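Local atomic coordinates of UDP-N-acetylglucosamine 4,6-dehydratase (Vibrio fischeri, PDB entry 3PVZ), a protein that binds NAD in a Rossmann-type domain and is probably a lyase that dehydrates the sugar of UDP-N-acetylglucosamine. Residues 37-42 with 111-116; 115-120 with 159-164; 196-201 with 241-246. One frame throughout, in Å; residues are numbered along the deposited sequence. Where two conformers were deposited one is given.

Contact 1 (37-42 with 111-116). With NA (sodium ion), chain H; NAD (nicotinamide-adenine-dinucleotide), chain E.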
loop_
_atom_site.group_PDB
_atom_site.type_symbol
_atom_site.label_atom_id
_atom_site.label_comp_id
_atom_site.label_asym_id
_atom_site.label_seq_id
_atom_site.Cartn_x
_atom_site.Cartn_y
_atom_site.Cartn_z
ATOM N N ARG A 37 -15.150 21.272 -5.747
ATOM C CA ARG A 37 -15.106 19.836 -5.743
ATOM C C ARG A 37 -13.687 19.310 -5.869
ATOM O O ARG A 37 -12.947 19.717 -6.771
ATOM C CB ARG A 37 -15.908 19.376 -6.936
ATOM C CG ARG A 37 -17.396 19.853 -6.905
ATOM C CD ARG A 37 -18.077 19.641 -8.217
ATOM N NE ARG A 37 -17.483 20.487 -9.251
ATOM C CZ ARG A 37 -17.825 20.475 -10.529
ATOM N NH1 ARG A 37 -17.257 21.336 -11.356
ATOM N NH2 ARG A 37 -18.737 19.636 -10.985
ATOM N N PHE A 38 -13.326 18.346 -5.034
ATOM C CA PHE A 38 -11.978 17.819 -4.978
ATOM C C PHE A 38 -11.935 16.315 -5.124
ATOM O O PHE A 38 -12.691 15.574 -4.466
ATOM C CB PHE A 38 -11.242 18.179 -3.675
ATOM C CG PHE A 38 -11.166 19.639 -3.378
ATOM C CD1 PHE A 38 -9.991 20.331 -3.592
ATOM C CD2 PHE A 38 -12.260 20.323 -2.920
ATOM C CE1 PHE A 38 -9.904 21.674 -3.324
ATOM C CE2 PHE A 38 -12.197 21.680 -2.689
ATOM C CZ PHE A 38 -11.021 22.356 -2.873
ATOM N N LEU A 39 -10.932 15.865 -5.881
ATOM C CA LEU A 39 -10.563 14.483 -5.998
ATOM C C LEU A 39 -9.106 14.342 -5.495
ATOM O O LEU A 39 -8.255 14.997 -6.004
ATOM C CB LEU A 39 -10.654 14.078 -7.478
ATOM C CG LEU A 39 -10.184 12.660 -7.827
ATOM C CD1 LEU A 39 -10.886 11.537 -6.891
ATOM C CD2 LEU A 39 -10.320 12.374 -9.300
ATOM N N VAL A 40 -8.833 13.461 -4.518
ATOM C CA VAL A 40 -7.494 13.223 -4.040
ATOM C C VAL A 40 -7.140 11.792 -4.287
ATOM O O VAL A 40 -7.678 10.866 -3.647
ATOM C CB VAL A 40 -7.368 13.538 -2.507
ATOM C CG1 VAL A 40 -5.922 13.400 -2.031
ATOM C CG2 VAL A 40 -7.893 14.953 -2.253
ATOM N N LEU A 41 -6.176 11.615 -5.170
ATOM C CA LEU A 41 -5.633 10.336 -5.501
ATOM C C LEU A 41 -4.420 10.044 -4.632
ATOM O O LEU A 41 -3.592 10.856 -4.404
ATOM C CB LEU A 41 -5.207 10.367 -6.970
ATOM C CG LEU A 41 -6.335 10.804 -7.882
ATOM C CD1 LEU A 41 -5.886 10.677 -9.326
ATOM C CD2 LEU A 41 -7.608 9.987 -7.613
ATOM N N GLY A 42 -4.290 8.811 -4.219
ATOM C CA GLY A 42 -3.313 8.448 -3.212
ATOM C C GLY A 42 -3.611 9.134 -1.907
ATOM O O GLY A 42 -2.698 9.418 -1.083
ATOM N N GLY A 111 -16.492 11.721 -12.413
ATOM C CA GLY A 111 -15.356 12.546 -12.864
ATOM C C GLY A 111 -15.457 14.070 -12.789
ATOM O O GLY A 111 -14.598 14.786 -13.218
ATOM N N GLN A 112 -16.512 14.574 -12.213
ATOM C CA GLN A 112 -16.783 16.006 -12.157
ATOM C C GLN A 112 -16.146 16.611 -10.929
ATOM O O GLN A 112 -16.721 16.481 -9.814
ATOM C CB GLN A 112 -18.313 16.151 -12.066
ATOM C CG GLN A 112 -19.005 15.881 -13.369
ATOM C CD GLN A 112 -18.777 17.013 -14.343
ATOM O OE1 GLN A 112 -19.191 18.161 -14.111
ATOM N NE2 GLN A 112 -18.105 16.721 -15.394
ATOM N N TYR A 113 -14.968 17.221 -11.123
ATOM C CA TYR A 113 -14.156 17.804 -10.043
ATOM C C TYR A 113 -13.597 19.133 -10.514
ATOM O O TYR A 113 -13.460 19.340 -11.689
ATOM C CB TYR A 113 -13.003 16.911 -9.619
ATOM C CG TYR A 113 -13.470 15.568 -9.167
ATOM C CD1 TYR A 113 -13.950 15.365 -7.890
ATOM C CD2 TYR A 113 -13.396 14.479 -9.990
ATOM C CE1 TYR A 113 -14.394 14.118 -7.494
ATOM C CE2 TYR A 113 -13.831 13.226 -9.582
ATOM C CZ TYR A 113 -14.320 13.050 -8.340
ATOM O OH TYR A 113 -14.757 11.772 -7.964
ATOM N N ASP A 114 -13.316 20.047 -9.590
ATOM C CA ASP A 114 -12.679 21.314 -9.951
ATOM C C ASP A 114 -11.166 21.158 -9.797
ATOM O O ASP A 114 -10.397 21.623 -10.662
ATOM C CB ASP A 114 -13.215 22.440 -9.096
ATOM C CG ASP A 114 -14.701 22.626 -9.267
ATOM O OD1 ASP A 114 -15.078 22.966 -10.415
ATOM O OD2 ASP A 114 -15.486 22.419 -8.272
ATOM N N TYR A 115 -10.766 20.413 -8.759
ATOM C CA TYR A 115 -9.378 20.271 -8.407
ATOM C C TYR A 115 -9.084 18.793 -8.206
ATOM O O TYR A 115 -9.780 18.088 -7.448
ATOM C CB TYR A 115 -9.045 21.020 -7.124
ATOM C CG TYR A 115 -9.200 22.544 -7.141
ATOM C CD1 TYR A 115 -8.188 23.343 -7.610
ATOM C CD2 TYR A 115 -10.336 23.166 -6.590
ATOM C CE1 TYR A 115 -8.310 24.727 -7.629
ATOM C CE2 TYR A 115 -10.467 24.493 -6.593
ATOM C CZ TYR A 115 -9.449 25.290 -7.121
ATOM O OH TYR A 115 -9.569 26.644 -7.160
ATOM N N VAL A 116 -8.061 18.321 -8.911
ATOM C CA VAL A 116 -7.644 16.924 -8.832
ATOM C C VAL A 116 -6.208 16.910 -8.297
ATOM O O VAL A 116 -5.363 17.570 -8.850
ATOM C CB VAL A 116 -7.763 16.225 -10.193
ATOM C CG1 VAL A 116 -7.265 14.764 -10.071
ATOM C CG2 VAL A 116 -9.240 16.304 -10.695
HETATM NA NA NA H . -19.359 20.143 -15.169
HETATM P PA NAD E . 3.019 7.168 0.465
HETATM O O1A NAD E . 3.636 5.832 0.208
HETATM O O2A NAD E . 2.658 7.301 1.913
HETATM O O5B NAD E . 1.564 7.270 -0.168
HETATM C C5B NAD E . 1.467 6.968 -1.577
HETATM C C4B NAD E . -0.001 6.557 -1.734
HETATM O O4B NAD E . -0.331 6.243 -3.071
HETATM C C3B NAD E . -0.299 5.291 -0.869
HETATM O O3B NAD E . -1.406 5.500 -0.016
HETATM C C2B NAD E . -0.574 4.210 -1.941
HETATM O O2B NAD E . -1.401 3.140 -1.500
HETATM C C1B NAD E . -1.182 5.127 -3.028
HETATM N N9A NAD E . -1.136 4.484 -4.333
HETATM C C8A NAD E . -0.060 3.979 -4.952
HETATM N N7A NAD E . -0.384 3.428 -6.076
HETATM C C5A NAD E . -1.721 3.654 -6.257
HETATM C C6A NAD E . -2.642 3.313 -7.242
HETATM N N6A NAD E . -2.162 2.674 -8.359
HETATM N N1A NAD E . -3.921 3.648 -7.107
HETATM C C2A NAD E . -4.347 4.280 -6.019
HETATM N N3A NAD E . -3.515 4.595 -5.057
HETATM C C4A NAD E . -2.223 4.308 -5.142
HETATM O O3 NAD E . 4.008 8.314 -0.084
HETATM P PN NAD E . 3.932 9.806 0.565
HETATM O O1N NAD E . 4.986 9.951 1.650
HETATM O O2N NAD E . 2.629 10.343 0.992
HETATM O O5D NAD E . 4.618 10.650 -0.678
HETATM C C5D NAD E . 3.681 10.904 -1.714
HETATM C C4D NAD E . 4.387 11.645 -2.856
HETATM O O4D NAD E . 5.256 12.690 -2.316
HETATM C C3D NAD E . 5.323 10.676 -3.613
HETATM O O3D NAD E . 5.516 11.047 -4.996
HETATM C C2D NAD E . 6.685 10.906 -2.920
HETATM O O2D NAD E . 7.796 10.558 -3.760
HETATM C C1D NAD E . 6.639 12.414 -2.675
HETATM N N1N NAD E . 7.581 12.842 -1.630
HETATM C C2N NAD E . 7.429 12.350 -0.394
HETATM C C3N NAD E . 8.273 12.730 0.629
HETATM C C7N NAD E . 8.139 12.178 1.987
HETATM O O7N NAD E . 8.992 12.521 2.803
HETATM N N7N NAD E . 7.171 11.317 2.334
HETATM C C4N NAD E . 9.313 13.655 0.361
HETATM C C5N NAD E . 9.427 14.153 -0.927
HETATM C C6N NAD E . 8.546 13.720 -1.919
HETATM O O HOH W 1 -17.225 20.819 -14.414
HETATM O O HOH W 2 -18.042 19.228 -16.742
#
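F38 pairs with Y115 and L39 with V116 in parallel register, their CA atoms 5.0 and 4.7 Å apart, so strands 37-41 and 115-118 run side by side. R37 O accepts two amides, Y115 N at 3.0 Å and D114 N from a more tilted approach, and L39 N closes the next bond on Y115 O. Before the strand proper, D114 takes over the pairing with its side chain. Its OD2 receives R37 N through the anti lone pair at 2.8 Å and also R37 NE, while OD1 takes R37 NH1 at 2.9 Å in a salt bridge. The carboxylate lies at the guanidinium's side edge but is itself met from above its plane, the two planes standing 51° apart; the bend of R37 at chi3 (-66°) swings NE to that position. Q112 OE1, which R37 NH2 reaches only weakly, is bound to a sodium ion at 2.2 Å.

On one face of the sheet, the F38 and Y115 rings are near parallel but slid apart, and CE1 of F38 touches CD2 of Y115. On the other, L39 CB sits over the centre of the Y113 ring, 3.5 Å from its centroid and 8° off the normal, a CH-pi contact; the Y113 hydroxyl is anchored beyond by H64. L39 CD2 also meets V116 CG1. Strand 37-41 leads at G42 into the NAD pocket, where G42 CA approaches O4B of the cofactor's adenosine ribose. Adjacent parallel first and fourth strands, with cofactor at their carboxyl ends, are characteristic of the Rossmann fold.

Contact 2 (115-120 with 159-164). With NAD (nicotinamide-adenine-dinucleotide), chain E.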
loop_
_atom_site.group_PDB
_atom_site.type_symbol
_atom_site.label_atom_id
_atom_site.label_comp_id
_atom_site.label_asym_id
_atom_site.label_seq_id
_atom_site.Cartn_x
_atom_site.Cartn_y
_atom_site.Cartn_z
ATOM N N TYR A 115 -10.766 20.413 -8.759
ATOM C CA TYR A 115 -9.378 20.271 -8.407
ATOM C C TYR A 115 -9.084 18.793 -8.206
ATOM O O TYR A 115 -9.780 18.088 -7.448
ATOM C CB TYR A 115 -9.045 21.020 -7.124
ATOM C CG TYR A 115 -9.200 22.544 -7.141
ATOM C CD1 TYR A 115 -8.188 23.343 -7.610
ATOM C CD2 TYR A 115 -10.336 23.166 -6.590
ATOM C CE1 TYR A 115 -8.310 24.727 -7.629
ATOM C CE2 TYR A 115 -10.467 24.493 -6.593
ATOM C CZ TYR A 115 -9.449 25.290 -7.121
ATOM O OH TYR A 115 -9.569 26.644 -7.160
ATOM N N VAL A 116 -8.061 18.321 -8.911
ATOM C CA VAL A 116 -7.644 16.924 -8.832
ATOM C C VAL A 116 -6.208 16.910 -8.297
ATOM O O VAL A 116 -5.363 17.570 -8.850
ATOM C CB VAL A 116 -7.763 16.225 -10.193
ATOM C CG1 VAL A 116 -7.265 14.764 -10.071
ATOM C CG2 VAL A 116 -9.240 16.304 -10.695
ATOM N N LEU A 117 -5.981 16.213 -7.176
ATOM C CA LEU A 117 -4.684 16.168 -6.508
ATOM C C LEU A 117 -4.174 14.721 -6.544
ATOM O O LEU A 117 -4.895 13.798 -6.183
ATOM C CB LEU A 117 -4.808 16.640 -5.048
ATOM C CG LEU A 117 -5.179 18.106 -4.797
ATOM C CD1 LEU A 117 -6.709 18.299 -4.906
ATOM C CD2 LEU A 117 -4.698 18.603 -3.429
ATOM N N ASN A 118 -2.971 14.515 -7.057
ATOM C CA ASN A 118 -2.394 13.180 -7.161
ATOM C C ASN A 118 -1.190 13.056 -6.260
ATOM O O ASN A 118 -0.121 13.565 -6.574
ATOM C CB ASN A 118 -2.014 12.894 -8.608
ATOM C CG ASN A 118 -1.550 11.437 -8.856
ATOM O OD1 ASN A 118 -1.479 10.625 -7.962
ATOM N ND2 ASN A 118 -1.317 11.116 -10.109
ATOM N N LEU A 119 -1.381 12.376 -5.130
ATOM C CA LEU A 119 -0.320 12.104 -4.199
ATOM C C LEU A 119 -0.070 10.604 -4.219
ATOM O O LEU A 119 0.446 10.061 -3.265
ATOM C CB LEU A 119 -0.707 12.530 -2.755
ATOM C CG LEU A 119 -0.698 14.040 -2.467
ATOM C CD1 LEU A 119 0.642 14.677 -2.880
ATOM C CD2 LEU A 119 -1.904 14.731 -3.117
ATOM N N SER A 120 -0.378 9.938 -5.335
ATOM C CA SER A 120 -0.127 8.502 -5.433
ATOM C C SER A 120 1.232 8.316 -6.103
ATOM O O SER A 120 1.623 9.137 -6.919
ATOM C CB SER A 120 -1.241 7.813 -6.209
ATOM O OG SER A 120 -1.078 8.017 -7.614
ATOM N N LYS A 159 -7.811 22.530 -12.470
ATOM C CA LYS A 159 -6.482 22.432 -11.895
ATOM C C LYS A 159 -6.135 21.011 -11.502
ATOM O O LYS A 159 -6.917 20.295 -10.877
ATOM C CB LYS A 159 -6.349 23.382 -10.687
ATOM C CG LYS A 159 -4.993 23.383 -10.003
ATOM C CD LYS A 159 -4.050 24.305 -10.828
ATOM C CE LYS A 159 -2.727 24.486 -10.182
ATOM N NZ LYS A 159 -2.847 25.302 -8.931
ATOM N N TYR A 160 -4.939 20.612 -11.905
ATOM C CA TYR A 160 -4.380 19.345 -11.498
ATOM C C TYR A 160 -3.108 19.648 -10.697
ATOM O O TYR A 160 -2.372 20.533 -11.022
ATOM C CB TYR A 160 -4.053 18.502 -12.755
ATOM C CG TYR A 160 -3.629 17.075 -12.489
ATOM C CD1 TYR A 160 -2.321 16.767 -12.165
ATOM C CD2 TYR A 160 -4.535 16.018 -12.576
ATOM C CE1 TYR A 160 -1.928 15.450 -11.937
ATOM C CE2 TYR A 160 -4.151 14.720 -12.341
ATOM C CZ TYR A 160 -2.834 14.431 -12.037
ATOM O OH TYR A 160 -2.439 13.120 -11.803
ATOM N N PHE A 161 -2.925 18.937 -9.606
ATOM C CA PHE A 161 -1.817 19.123 -8.717
ATOM C C PHE A 161 -1.158 17.781 -8.537
ATOM O O PHE A 161 -1.830 16.747 -8.314
ATOM C CB PHE A 161 -2.275 19.652 -7.345
ATOM C CG PHE A 161 -1.223 19.530 -6.304
ATOM C CD1 PHE A 161 -0.191 20.481 -6.212
ATOM C CD2 PHE A 161 -1.157 18.412 -5.493
ATOM C CE1 PHE A 161 0.841 20.327 -5.328
ATOM C CE2 PHE A 161 -0.132 18.277 -4.570
ATOM C CZ PHE A 161 0.873 19.248 -4.497
ATOM N N CYS A 162 0.172 17.798 -8.568
ATOM C CA CYS A 162 0.895 16.603 -8.218
ATOM C C CYS A 162 2.296 16.971 -7.737
ATOM O O CYS A 162 2.629 18.123 -7.676
ATOM C CB CYS A 162 0.944 15.647 -9.411
ATOM S SG CYS A 162 1.758 16.342 -10.793
ATOM N N VAL A 163 3.112 15.982 -7.412
ATOM C CA VAL A 163 4.402 16.229 -6.780
ATOM C C VAL A 163 5.493 16.393 -7.816
ATOM O O VAL A 163 5.425 15.792 -8.881
ATOM C CB VAL A 163 4.830 15.074 -5.891
ATOM C CG1 VAL A 163 3.699 14.687 -4.965
ATOM C CG2 VAL A 163 5.298 13.888 -6.767
ATOM N N SER A 164 6.504 17.193 -7.479
ATOM C CA SER A 164 7.698 17.299 -8.297
ATOM C C SER A 164 8.779 16.350 -7.813
ATOM O O SER A 164 8.684 15.806 -6.704
ATOM C CB SER A 164 8.240 18.722 -8.264
ATOM O OG SER A 164 7.740 19.459 -9.351
HETATM P PA NAD E . 3.019 7.168 0.465
HETATM O O1A NAD E . 3.636 5.832 0.208
HETATM O O2A NAD E . 2.658 7.301 1.913
HETATM O O5B NAD E . 1.564 7.270 -0.168
HETATM C C5B NAD E . 1.467 6.968 -1.577
HETATM C C4B NAD E . -0.001 6.557 -1.734
HETATM O O4B NAD E . -0.331 6.243 -3.071
HETATM C C3B NAD E . -0.299 5.291 -0.869
HETATM O O3B NAD E . -1.406 5.500 -0.016
HETATM C C2B NAD E . -0.574 4.210 -1.941
HETATM O O2B NAD E . -1.401 3.140 -1.500
HETATM C C1B NAD E . -1.182 5.127 -3.028
HETATM N N9A NAD E . -1.136 4.484 -4.333
HETATM C C8A NAD E . -0.060 3.979 -4.952
HETATM N N7A NAD E . -0.384 3.428 -6.076
HETATM C C5A NAD E . -1.721 3.654 -6.257
HETATM C C6A NAD E . -2.642 3.313 -7.242
HETATM N N6A NAD E . -2.162 2.674 -8.359
HETATM N N1A NAD E . -3.921 3.648 -7.107
HETATM C C2A NAD E . -4.347 4.280 -6.019
HETATM N N3A NAD E . -3.515 4.595 -5.057
HETATM C C4A NAD E . -2.223 4.308 -5.142
HETATM O O3 NAD E . 4.008 8.314 -0.084
HETATM P PN NAD E . 3.932 9.806 0.565
HETATM O O1N NAD E . 4.986 9.951 1.650
HETATM O O2N NAD E . 2.629 10.343 0.992
HETATM O O5D NAD E . 4.618 10.650 -0.678
HETATM C C5D NAD E . 3.681 10.904 -1.714
HETATM C C4D NAD E . 4.387 11.645 -2.856
HETATM O O4D NAD E . 5.256 12.690 -2.316
HETATM C C3D NAD E . 5.323 10.676 -3.613
HETATM O O3D NAD E . 5.516 11.047 -4.996
HETATM C C2D NAD E . 6.685 10.906 -2.920
HETATM O O2D NAD E . 7.796 10.558 -3.760
HETATM C C1D NAD E . 6.639 12.414 -2.675
HETATM N N1N NAD E . 7.581 12.842 -1.630
HETATM C C2N NAD E . 7.429 12.350 -0.394
HETATM C C3N NAD E . 8.273 12.730 0.629
HETATM C C7N NAD E . 8.139 12.178 1.987
HETATM O O7N NAD E . 8.992 12.521 2.803
HETATM N N7N NAD E . 7.171 11.317 2.334
HETATM C C4N NAD E . 9.313 13.655 0.361
HETATM C C5N NAD E . 9.427 14.153 -0.927
HETATM C C6N NAD E . 8.546 13.720 -1.919
HETATM O O HOH W 3 2.240 13.112 -7.531
#
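F161 and N118 bury the most surface here, followed by K159, at a parallel strand pair of the Rossmann sheet: the segment axes of 115-118 and 159-163 approach to 4.7 Å at 13°. The backbone of F161 supplies two of the three backbone hydrogen bonds between the strands, N to V116 O and O from N118 N (2.8 Å). Its ring is met at the edge by L117 CB and L119 CD1, and beyond the pair it packs on C244 and S247 of helix 237-250. K159 lays CB against CD1 of the Y115 ring at 3.6 Å, then its chain leads away to carbonyls near the end of that same helix, among them C248 O.

N118 works with both ends of its amide. With CG anti to the backbone N (chi1 -173°), its side chain lies alongside that of Y160, both pointing the same way, and ND2 donates to Y160 OH at 2.9 Å, the amide and ring planes being 87° apart. OD1 accepts S120 N, closing an Asx turn next to the NAD ribose, and in its carbonyl plane takes S120 OG at 2.7 Å.

Contact 3 (196-201 with 241-246). With NAD (nicotinamide-adenine-dinucleotide), chain E; SCN (thiocyanate ion), chain G.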
loop_
_atom_site.group_PDB
_atom_site.type_symbol
_atom_site.label_atom_id
_atom_site.label_comp_id
_atom_site.label_asym_id
_atom_site.label_seq_id
_atom_site.Cartn_x
_atom_site.Cartn_y
_atom_site.Cartn_z
ATOM N N SER A 196 0.067 22.510 -11.296
ATOM C CA SER A 196 1.087 23.013 -10.385
ATOM C C SER A 196 1.572 21.883 -9.490
ATOM O O SER A 196 0.836 20.919 -9.295
ATOM C CB SER A 196 0.559 24.199 -9.564
ATOM O OG SER A 196 -0.290 23.822 -8.486
ATOM N N THR A 197 2.789 22.000 -8.940
ATOM C CA THR A 197 3.328 20.938 -8.094
ATOM C C THR A 197 3.893 21.478 -6.776
ATOM O O THR A 197 3.775 22.659 -6.468
ATOM C CB THR A 197 4.426 20.129 -8.825
ATOM O OG1 THR A 197 5.562 20.956 -9.014
ATOM C CG2 THR A 197 3.986 19.630 -10.213
ATOM N N ALA A 198 4.428 20.567 -5.968
ATOM C CA ALA A 198 5.205 20.894 -4.813
ATOM C C ALA A 198 6.476 20.066 -4.753
ATOM O O ALA A 198 6.527 18.958 -5.235
ATOM C CB ALA A 198 4.418 20.705 -3.602
ATOM N N ARG A 199 7.501 20.621 -4.134
ATOM C CA ARG A 199 8.718 19.885 -3.834
ATOM C C ARG A 199 8.907 19.897 -2.319
ATOM O O ARG A 199 8.903 20.971 -1.682
ATOM C CB ARG A 199 9.856 20.550 -4.543
ATOM C CG ARG A 199 11.211 19.937 -4.228
ATOM C CD ARG A 199 12.251 20.539 -5.175
ATOM N NE ARG A 199 12.130 19.985 -6.545
ATOM C CZ ARG A 199 12.319 20.681 -7.666
ATOM N NH1 ARG A 199 12.194 20.087 -8.844
ATOM N NH2 ARG A 199 12.633 21.965 -7.615
ATOM N N PHE A 200 9.030 18.712 -1.741
ATOM C CA PHE A 200 9.028 18.561 -0.279
ATOM C C PHE A 200 10.401 18.201 0.304
ATOM O O PHE A 200 11.203 17.570 -0.357
ATOM C CB PHE A 200 8.073 17.449 0.164
ATOM C CG PHE A 200 6.644 17.609 -0.295
ATOM C CD1 PHE A 200 5.713 18.258 0.479
ATOM C CD2 PHE A 200 6.217 17.012 -1.463
ATOM C CE1 PHE A 200 4.379 18.325 0.086
ATOM C CE2 PHE A 200 4.899 17.119 -1.863
ATOM C CZ PHE A 200 3.992 17.799 -1.092
ATOM N N ALA A 201 10.662 18.675 1.518
ATOM C CA ALA A 201 11.647 18.122 2.445
ATOM C C ALA A 201 11.184 16.744 2.914
ATOM O O ALA A 201 10.113 16.283 2.549
ATOM C CB ALA A 201 11.749 19.055 3.660
ATOM N N GLY A 241 0.663 18.849 3.986
ATOM C CA GLY A 241 -0.702 19.024 3.544
ATOM C C GLY A 241 -0.991 20.458 3.224
ATOM O O GLY A 241 -1.685 20.749 2.253
ATOM N N GLU A 242 -0.446 21.368 4.020
ATOM C CA GLU A 242 -0.684 22.791 3.785
ATOM C C GLU A 242 -0.026 23.277 2.496
ATOM O O GLU A 242 -0.601 24.062 1.767
ATOM C CB GLU A 242 -0.231 23.609 4.983
ATOM C CG GLU A 242 -1.194 23.523 6.148
ATOM C CD GLU A 242 -0.665 24.196 7.440
ATOM O OE1 GLU A 242 0.572 24.315 7.624
ATOM O OE2 GLU A 242 -1.504 24.576 8.289
ATOM N N LEU A 243 1.173 22.785 2.232
ATOM C CA LEU A 243 1.876 23.100 1.023
ATOM C C LEU A 243 1.154 22.567 -0.222
ATOM O O LEU A 243 1.023 23.305 -1.169
ATOM C CB LEU A 243 3.302 22.532 1.091
ATOM C CG LEU A 243 4.229 22.798 -0.080
ATOM C CD1 LEU A 243 4.550 24.252 -0.136
ATOM C CD2 LEU A 243 5.551 22.020 0.119
ATOM N N CYS A 244 0.703 21.300 -0.212
ATOM C CA CYS A 244 -0.173 20.782 -1.293
ATOM C C CYS A 244 -1.372 21.700 -1.610
ATOM O O CYS A 244 -1.652 21.972 -2.765
ATOM C CB CYS A 244 -0.729 19.398 -0.931
ATOM S SG CYS A 244 0.524 18.106 -0.959
ATOM N N LEU A 245 -2.082 22.139 -0.574
ATOM C CA LEU A 245 -3.319 22.887 -0.743
ATOM C C LEU A 245 -3.024 24.293 -1.295
ATOM O O LEU A 245 -3.791 24.803 -2.093
ATOM C CB LEU A 245 -4.075 23.019 0.566
ATOM C CG LEU A 245 -5.452 23.753 0.575
ATOM C CD1 LEU A 245 -6.486 23.081 -0.227
ATOM C CD2 LEU A 245 -5.979 23.898 1.989
HETATM N N MSE A 246 -1.932 24.903 -0.837
HETATM C CA MSE A 246 -1.540 26.230 -1.301
HETATM C C MSE A 246 -1.159 26.174 -2.768
HETATM O O MSE A 246 -1.583 27.010 -3.537
HETATM C CB MSE A 246 -0.373 26.779 -0.489
HETATM C CG MSE A 246 -0.686 27.162 0.930
HETATM SE SE MSE A 246 -1.900 28.632 1.096
HETATM C CE MSE A 246 -0.868 29.997 0.182
HETATM P PA NAD E . 3.019 7.168 0.465
HETATM O O1A NAD E . 3.636 5.832 0.208
HETATM O O2A NAD E . 2.658 7.301 1.913
HETATM O O5B NAD E . 1.564 7.270 -0.168
HETATM C C5B NAD E . 1.467 6.968 -1.577
HETATM C C4B NAD E . -0.001 6.557 -1.734
HETATM O O4B NAD E . -0.331 6.243 -3.071
HETATM C C3B NAD E . -0.299 5.291 -0.869
HETATM O O3B NAD E . -1.406 5.500 -0.016
HETATM C C2B NAD E . -0.574 4.210 -1.941
HETATM O O2B NAD E . -1.401 3.140 -1.500
HETATM C C1B NAD E . -1.182 5.127 -3.028
HETATM N N9A NAD E . -1.136 4.484 -4.333
HETATM C C8A NAD E . -0.060 3.979 -4.952
HETATM N N7A NAD E . -0.384 3.428 -6.076
HETATM C C5A NAD E . -1.721 3.654 -6.257
HETATM C C6A NAD E . -2.642 3.313 -7.242
HETATM N N6A NAD E . -2.162 2.674 -8.359
HETATM N N1A NAD E . -3.921 3.648 -7.107
HETATM C C2A NAD E . -4.347 4.280 -6.019
HETATM N N3A NAD E . -3.515 4.595 -5.057
HETATM C C4A NAD E . -2.223 4.308 -5.142
HETATM O O3 NAD E . 4.008 8.314 -0.084
HETATM P PN NAD E . 3.932 9.806 0.565
HETATM O O1N NAD E . 4.986 9.951 1.650
HETATM O O2N NAD E . 2.629 10.343 0.992
HETATM O O5D NAD E . 4.618 10.650 -0.678
HETATM C C5D NAD E . 3.681 10.904 -1.714
HETATM C C4D NAD E . 4.387 11.645 -2.856
HETATM O O4D NAD E . 5.256 12.690 -2.316
HETATM C C3D NAD E . 5.323 10.676 -3.613
HETATM O O3D NAD E . 5.516 11.047 -4.996
HETATM C C2D NAD E . 6.685 10.906 -2.920
HETATM O O2D NAD E . 7.796 10.558 -3.760
HETATM C C1D NAD E . 6.639 12.414 -2.675
HETATM N N1N NAD E . 7.581 12.842 -1.630
HETATM C C2N NAD E . 7.429 12.350 -0.394
HETATM C C3N NAD E . 8.273 12.730 0.629
HETATM C C7N NAD E . 8.139 12.178 1.987
HETATM O O7N NAD E . 8.992 12.521 2.803
HETATM N N7N NAD E . 7.171 11.317 2.334
HETATM C C4N NAD E . 9.313 13.655 0.361
HETATM C C5N NAD E . 9.427 14.153 -0.927
HETATM C C6N NAD E . 8.546 13.720 -1.919
HETATM S S SCN G . 5.921 21.237 3.567
HETATM C C SCN G . 7.439 20.569 2.955
HETATM N N SCN G . 8.458 20.129 2.519
#
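A201 N donates to the nitrogen of a bound thiocyanate at 2.8 Å (N-H...N 146°), and the sulfur end of that ion reaches L243 CD2 at 3.6 Å, so the ion bridges segments 196-201 and 241-246. It probably comes from the crystallisation liquor. The contact belongs to the Rossmann-type domain: the end of the parallel strand 194-198, and the loop after it, pack against helix 237-250. Direct contact between the protein segments is apolar and modest, with 190 Å² buried in total.

Four side chains carry it, A198 and F200 from the strand and loop, L243 and C244 from the helix. A198 directs CB at the helix and meets L243 CG at 4.1 Å, near the closest pair of CA atoms, A198 and C244, 6.4 Å apart. L243 sends CG anti to its backbone N (chi1 -178°), and its CD2 touches F200 CD1 at 3.8 Å; the two side chains slide past each other in opposite directions. Beyond the pair, L243 also packs on F257 and P259 of strand 255-259.

The F200 ring lies between the helix and the cofactor. F200 CB is 3.7 Å from C5N of the nicotinamide, and the backbone carbonyl of A201 lies near C4N, so this loop lines the nicotinamide end of the NAD pocket. At the ring's far end is C244, which also packs on I47, an NAD-binding residue. The sulfur comes in at the edge, 84° off the ring normal and 4.8 Å from the centroid, a sulfur-aromatic contact in which C244 SG stands 3.5 Å from F200 CZ.

In the fold
Contacts 1 and 2 share strand 115-118, which lies between 37-41 and 159-163 in the main sheet; strand 194-198 of contact 3 follows next to 159-163. The backbone evidence is direct: L41 N lies 2.7 Å from L117 O, and S164 N lies 2.9 Å from A198 O, both probable hydrogen bonds. Centres of contacts 1 and 2 are 9 Å apart, as are those of 2 and 3, whereas 1 and 3 stand 16 Å apart without touching. Contact 2 begins on the segment where contact 1 ends, and contact 3 opens later in the chain. All three touch NAD, contact 1 at the adenosine ribose and contact 3 at the nicotinamide, so successive strand ends line the cofactor's length.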